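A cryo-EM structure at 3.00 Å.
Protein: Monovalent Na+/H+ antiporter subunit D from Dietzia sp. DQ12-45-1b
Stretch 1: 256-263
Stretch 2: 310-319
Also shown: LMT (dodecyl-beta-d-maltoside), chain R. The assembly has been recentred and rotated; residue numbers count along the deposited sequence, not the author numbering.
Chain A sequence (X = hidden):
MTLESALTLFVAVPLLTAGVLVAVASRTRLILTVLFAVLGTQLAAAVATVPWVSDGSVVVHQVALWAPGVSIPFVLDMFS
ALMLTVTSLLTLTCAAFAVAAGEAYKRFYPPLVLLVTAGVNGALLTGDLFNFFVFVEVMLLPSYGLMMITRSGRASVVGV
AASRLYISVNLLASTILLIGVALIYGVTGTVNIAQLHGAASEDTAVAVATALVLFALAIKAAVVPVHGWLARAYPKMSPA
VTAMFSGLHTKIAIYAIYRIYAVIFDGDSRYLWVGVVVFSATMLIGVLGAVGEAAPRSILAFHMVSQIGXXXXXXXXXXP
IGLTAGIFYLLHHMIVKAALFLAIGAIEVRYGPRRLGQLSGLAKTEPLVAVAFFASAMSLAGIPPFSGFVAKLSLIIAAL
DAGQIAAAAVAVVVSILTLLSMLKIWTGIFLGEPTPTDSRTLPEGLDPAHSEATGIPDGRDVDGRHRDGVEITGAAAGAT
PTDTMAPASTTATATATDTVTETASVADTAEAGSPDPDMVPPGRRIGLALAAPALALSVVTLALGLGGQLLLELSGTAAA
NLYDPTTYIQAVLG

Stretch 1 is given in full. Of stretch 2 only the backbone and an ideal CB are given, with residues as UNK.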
# COMPACT_ATOMS: atom_id res chain seq x y z
N ALA A 256 13.40 0.96 -0.98
CA ALA A 256 13.92 2.26 -1.39
C ALA A 256 14.37 3.08 -0.20
O ALA A 256 15.42 3.73 -0.25
CB ALA A 256 12.86 3.01 -2.19
N ILE A 257 13.59 3.08 0.88
CA ILE A 257 13.99 3.81 2.08
C ILE A 257 15.30 3.25 2.62
O ILE A 257 16.21 4.00 2.98
CB ILE A 257 12.88 3.76 3.14
CG1 ILE A 257 11.68 4.61 2.71
CG2 ILE A 257 13.40 4.25 4.48
CD1 ILE A 257 10.64 4.79 3.78
N TYR A 258 15.41 1.92 2.65
CA TYR A 258 16.64 1.29 3.11
C TYR A 258 17.83 1.73 2.27
O TYR A 258 18.84 2.21 2.80
CB TYR A 258 16.50 -0.23 3.07
CG TYR A 258 16.03 -0.84 4.37
CD1 TYR A 258 14.74 -0.61 4.83
CD2 TYR A 258 16.86 -1.64 5.13
CE1 TYR A 258 14.30 -1.16 6.00
CE2 TYR A 258 16.43 -2.20 6.30
CZ TYR A 258 15.14 -1.96 6.74
OH TYR A 258 14.70 -2.51 7.91
N ARG A 259 17.72 1.59 0.95
CA ARG A 259 18.84 1.92 0.07
C ARG A 259 19.21 3.40 0.17
O ARG A 259 20.40 3.74 0.22
CB ARG A 259 18.51 1.55 -1.37
CG ARG A 259 19.64 1.78 -2.34
CD ARG A 259 20.69 0.70 -2.21
NE ARG A 259 20.27 -0.55 -2.84
CZ ARG A 259 20.88 -1.71 -2.67
NH1 ARG A 259 21.96 -1.79 -1.90
NH2 ARG A 259 20.43 -2.79 -3.28
N ILE A 260 18.21 4.28 0.19
CA ILE A 260 18.48 5.71 0.22
C ILE A 260 19.15 6.11 1.52
O ILE A 260 20.19 6.77 1.53
CB ILE A 260 17.19 6.51 -0.02
CG1 ILE A 260 16.72 6.33 -1.46
CG2 ILE A 260 17.42 7.97 0.26
CD1 ILE A 260 17.80 6.55 -2.47
N TYR A 261 18.57 5.70 2.66
CA TYR A 261 19.16 6.10 3.93
C TYR A 261 20.49 5.41 4.19
O TYR A 261 21.29 5.93 4.97
CB TYR A 261 18.20 5.81 5.08
CG TYR A 261 18.61 6.49 6.36
CD1 TYR A 261 18.32 7.83 6.58
CD2 TYR A 261 19.32 5.81 7.33
CE1 TYR A 261 18.71 8.46 7.74
CE2 TYR A 261 19.72 6.44 8.49
CZ TYR A 261 19.41 7.76 8.69
OH TYR A 261 19.80 8.39 9.85
N ALA A 262 20.75 4.26 3.55
CA ALA A 262 22.03 3.60 3.77
C ALA A 262 23.12 4.20 2.90
O ALA A 262 24.26 4.33 3.35
CB ALA A 262 21.89 2.11 3.51
N VAL A 263 22.80 4.55 1.66
CA VAL A 263 23.80 5.09 0.75
C VAL A 263 23.88 6.60 0.88
O VAL A 263 24.92 7.14 1.27
CB VAL A 263 23.51 4.68 -0.70
CG1 VAL A 263 24.53 5.30 -1.63
CG2 VAL A 263 23.52 3.17 -0.83
N UNK A 310 7.14 -2.05 11.77
CA UNK A 310 8.11 -2.99 12.32
C UNK A 310 9.37 -3.05 11.46
O UNK A 310 10.49 -2.98 11.97
CB UNK A 310 7.49 -4.38 12.44
N UNK A 311 9.19 -3.20 10.15
CA UNK A 311 10.34 -3.37 9.25
C UNK A 311 11.20 -2.11 9.24
O UNK A 311 12.41 -2.17 9.44
CB UNK A 311 9.87 -3.70 7.83
N UNK A 312 10.57 -0.96 8.98
CA UNK A 312 11.32 0.29 8.89
C UNK A 312 12.05 0.62 10.18
O UNK A 312 13.00 1.40 10.16
CB UNK A 312 10.38 1.44 8.52
N UNK A 313 11.61 0.05 11.31
CA UNK A 313 12.37 0.22 12.55
C UNK A 313 13.78 -0.35 12.41
O UNK A 313 14.70 0.10 13.10
CB UNK A 313 11.64 -0.45 13.72
N UNK A 314 13.96 -1.32 11.52
CA UNK A 314 15.28 -1.88 11.30
C UNK A 314 16.27 -0.87 10.73
O UNK A 314 17.48 -1.00 10.94
CB UNK A 314 15.18 -3.08 10.36
N UNK A 315 15.77 0.14 10.01
CA UNK A 315 16.65 1.19 9.51
C UNK A 315 16.80 2.33 10.51
O UNK A 315 17.75 3.11 10.40
CB UNK A 315 16.12 1.73 8.18
N UNK A 316 15.88 2.45 11.47
CA UNK A 316 16.06 3.40 12.56
C UNK A 316 16.98 2.86 13.65
O UNK A 316 17.32 3.60 14.58
CB UNK A 316 14.70 3.77 13.16
N UNK A 317 17.38 1.60 13.55
CA UNK A 317 18.38 0.98 14.42
C UNK A 317 19.64 0.66 13.63
O UNK A 317 20.21 -0.43 13.77
CB UNK A 317 17.82 -0.29 15.07
N UNK A 318 20.06 1.59 12.78
CA UNK A 318 21.12 1.36 11.81
C UNK A 318 22.35 0.73 12.45
O UNK A 318 22.78 1.15 13.53
CB UNK A 318 21.50 2.68 11.13
N UNK A 319 22.90 -0.27 11.78
CA UNK A 319 24.03 -1.01 12.28
C UNK A 319 24.04 -2.41 11.72
O UNK A 319 23.19 -2.79 10.91
CB UNK A 319 24.02 -1.05 13.81
C1B LMT R . 22.00 22.53 12.99
C2B LMT R . 21.16 23.78 13.33
C3B LMT R . 22.01 24.82 14.09
C4B LMT R . 23.23 24.14 14.75
C5B LMT R . 24.07 23.51 13.63
C6B LMT R . 25.07 22.52 14.21
O1B LMT R . 21.37 21.82 11.97
O2B LMT R . 20.72 24.30 12.15
O3B LMT R . 21.26 25.53 14.99
O4' LMT R . 24.00 25.06 15.43
O5B LMT R . 23.30 22.89 12.62
O6B LMT R . 25.89 22.03 13.23
C1' LMT R . 19.38 20.20 9.78
C2' LMT R . 18.90 21.43 10.57
C3' LMT R . 19.09 21.15 12.07
C4' LMT R . 20.54 20.75 12.35
C5' LMT R . 20.85 19.56 11.40
C6' LMT R . 21.45 18.36 12.08
O1' LMT R . 18.39 19.74 8.96
O2' LMT R . 19.69 22.49 10.23
O3' LMT R . 18.25 20.16 12.48
O5' LMT R . 19.70 19.18 10.70
O6' LMT R . 21.27 18.55 13.42
C1 LMT R . 17.75 18.56 9.37
C2 LMT R . 17.50 17.81 8.10
C3 LMT R . 16.29 16.93 8.09
C4 LMT R . 16.73 15.58 7.59
C5 LMT R . 15.65 14.58 7.82
C6 LMT R . 16.16 13.18 7.78
C7 LMT R . 15.03 12.24 8.03
C8 LMT R . 15.55 10.84 8.01
C9 LMT R . 14.50 9.81 8.28
C10 LMT R . 15.15 8.47 8.14
C11 LMT R . 15.27 7.78 9.46
C12 LMT R . 14.77 6.38 9.39

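The helix of 256-263 runs nearly parallel to that of 310-316, at 7° and 10.1 Å between axes. Stretch 1 offers Ile 257, Tyr 258, Tyr 261 and Ala 262 to its neighbour, a mostly apolar surface, with the Tyr 258 hydroxyl turned to stretch 2.

Position 310 has nothing of stretch 1 within 5.5 Å of its ideal CB, so stretch 1 sets no preference. The residue is Tyr 310, its hydroxyl hydrogen-bonded elsewhere in the structure.

At 311 the CB points sideways, 5.0 Å from Tyr 258 OH. The backbone carbonyl matters more: Tyr 258 OH donates a hydrogen bond to O of 311, at 2.8 Å. Many apolar side chains would fit. It is Ile 311. Its CG2 lies 4.0 Å from Tyr 258 OH, while the end of the side chain leads away. The same carbonyl also accepts a hydrogen bond from the backbone N of 314.

At 312 the CB is again sideways, 5.3 Å from Tyr 258 CE1. Ile 257 and the tyrosine ring leave an apolar recess, suited to leucine, isoleucine or methionine. Leu 312 bends its end inward. Its CD2 packs 3.7 Å from Ile 257 CG2 and 4.1 Å from Tyr 258 CE1.

At 313 CB points away, so stretch 1 does not select its side chain. It is Leu 313.

At 314 the ideal CB would sit 2.6 Å from Tyr 258 OH, a clash. With this backbone and this tyrosine placement, glycine is what fits. Gly 314 lets Tyr 258 OH come to 3.5 Å from its CA, and the tyrosine side chain sits as a knob among 311, 312, 314 and 315.

The CB of 315 points toward stretch 1, 4.1 Å from Tyr 258 CE1, with Ile 257 and Tyr 261 nearby. A compact apolar residue such as valine, isoleucine or alanine would suit. The backbone sets CB of Val 315 over a face of the Tyr 258 ring, 4.1 Å from its centroid, a CH-pi contact; chi1 is p. Val 315 CG2 reaches 3.8 Å from Tyr 261 CD2.

At 316 CB points away and 317 is out of reach, so stretch 1 sets no preference at either; they are Ala 316 and Leu 317.

At 318 CB points toward stretch 1, 4.9 Å from Tyr 261 CE2. A long apolar or aromatic side chain would suit. Phe 318 fills it. The edge of Tyr 261 meets its face in an offset edge-to-face pair, and Phe 318 CZ lies 3.7 Å from Ala 262 CB.

Position 319 has phi 153°, where a CB would jam against the preceding carbonyl. This calls for glycine, and it is Gly 319.

Stretch 2 (310-319) YILLGVALFG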
# COMPACT_ATOMS: atom_id res chain seq x y z
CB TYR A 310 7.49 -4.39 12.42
CG TYR A 310 7.01 -4.78 13.79
CD1 TYR A 310 7.87 -5.37 14.70
CD2 TYR A 310 5.69 -4.59 14.17
CE1 TYR A 310 7.44 -5.74 15.95
CE2 TYR A 310 5.25 -4.95 15.42
CZ TYR A 310 6.13 -5.53 16.30
OH TYR A 310 5.69 -5.90 17.55
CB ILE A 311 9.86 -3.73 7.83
CG1 ILE A 311 9.05 -5.02 7.85
CG2 ILE A 311 11.04 -3.86 6.91
CD1 ILE A 311 8.28 -5.25 6.59
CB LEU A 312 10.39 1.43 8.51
CG LEU A 312 10.12 1.54 7.01
CD1 LEU A 312 9.15 2.68 6.72
CD2 LEU A 312 11.42 1.73 6.25
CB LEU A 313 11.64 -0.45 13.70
CG LEU A 313 12.15 -0.14 15.11
CD1 LEU A 313 12.06 1.35 15.37
CD2 LEU A 313 11.36 -0.92 16.14
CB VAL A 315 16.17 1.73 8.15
CG1 VAL A 315 14.81 2.37 8.28
CG2 VAL A 315 17.17 2.71 7.59
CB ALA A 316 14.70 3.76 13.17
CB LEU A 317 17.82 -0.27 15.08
CG LEU A 317 16.46 -0.16 15.76
CD1 LEU A 317 15.95 -1.53 16.15
CD2 LEU A 317 16.54 0.74 16.98
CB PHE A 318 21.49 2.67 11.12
CG PHE A 318 21.92 2.50 9.70
CD1 PHE A 318 20.99 2.50 8.68
CD2 PHE A 318 23.26 2.35 9.38
CE1 PHE A 318 21.38 2.35 7.37
CE2 PHE A 318 23.66 2.20 8.07
CZ PHE A 318 22.72 2.20 7.07
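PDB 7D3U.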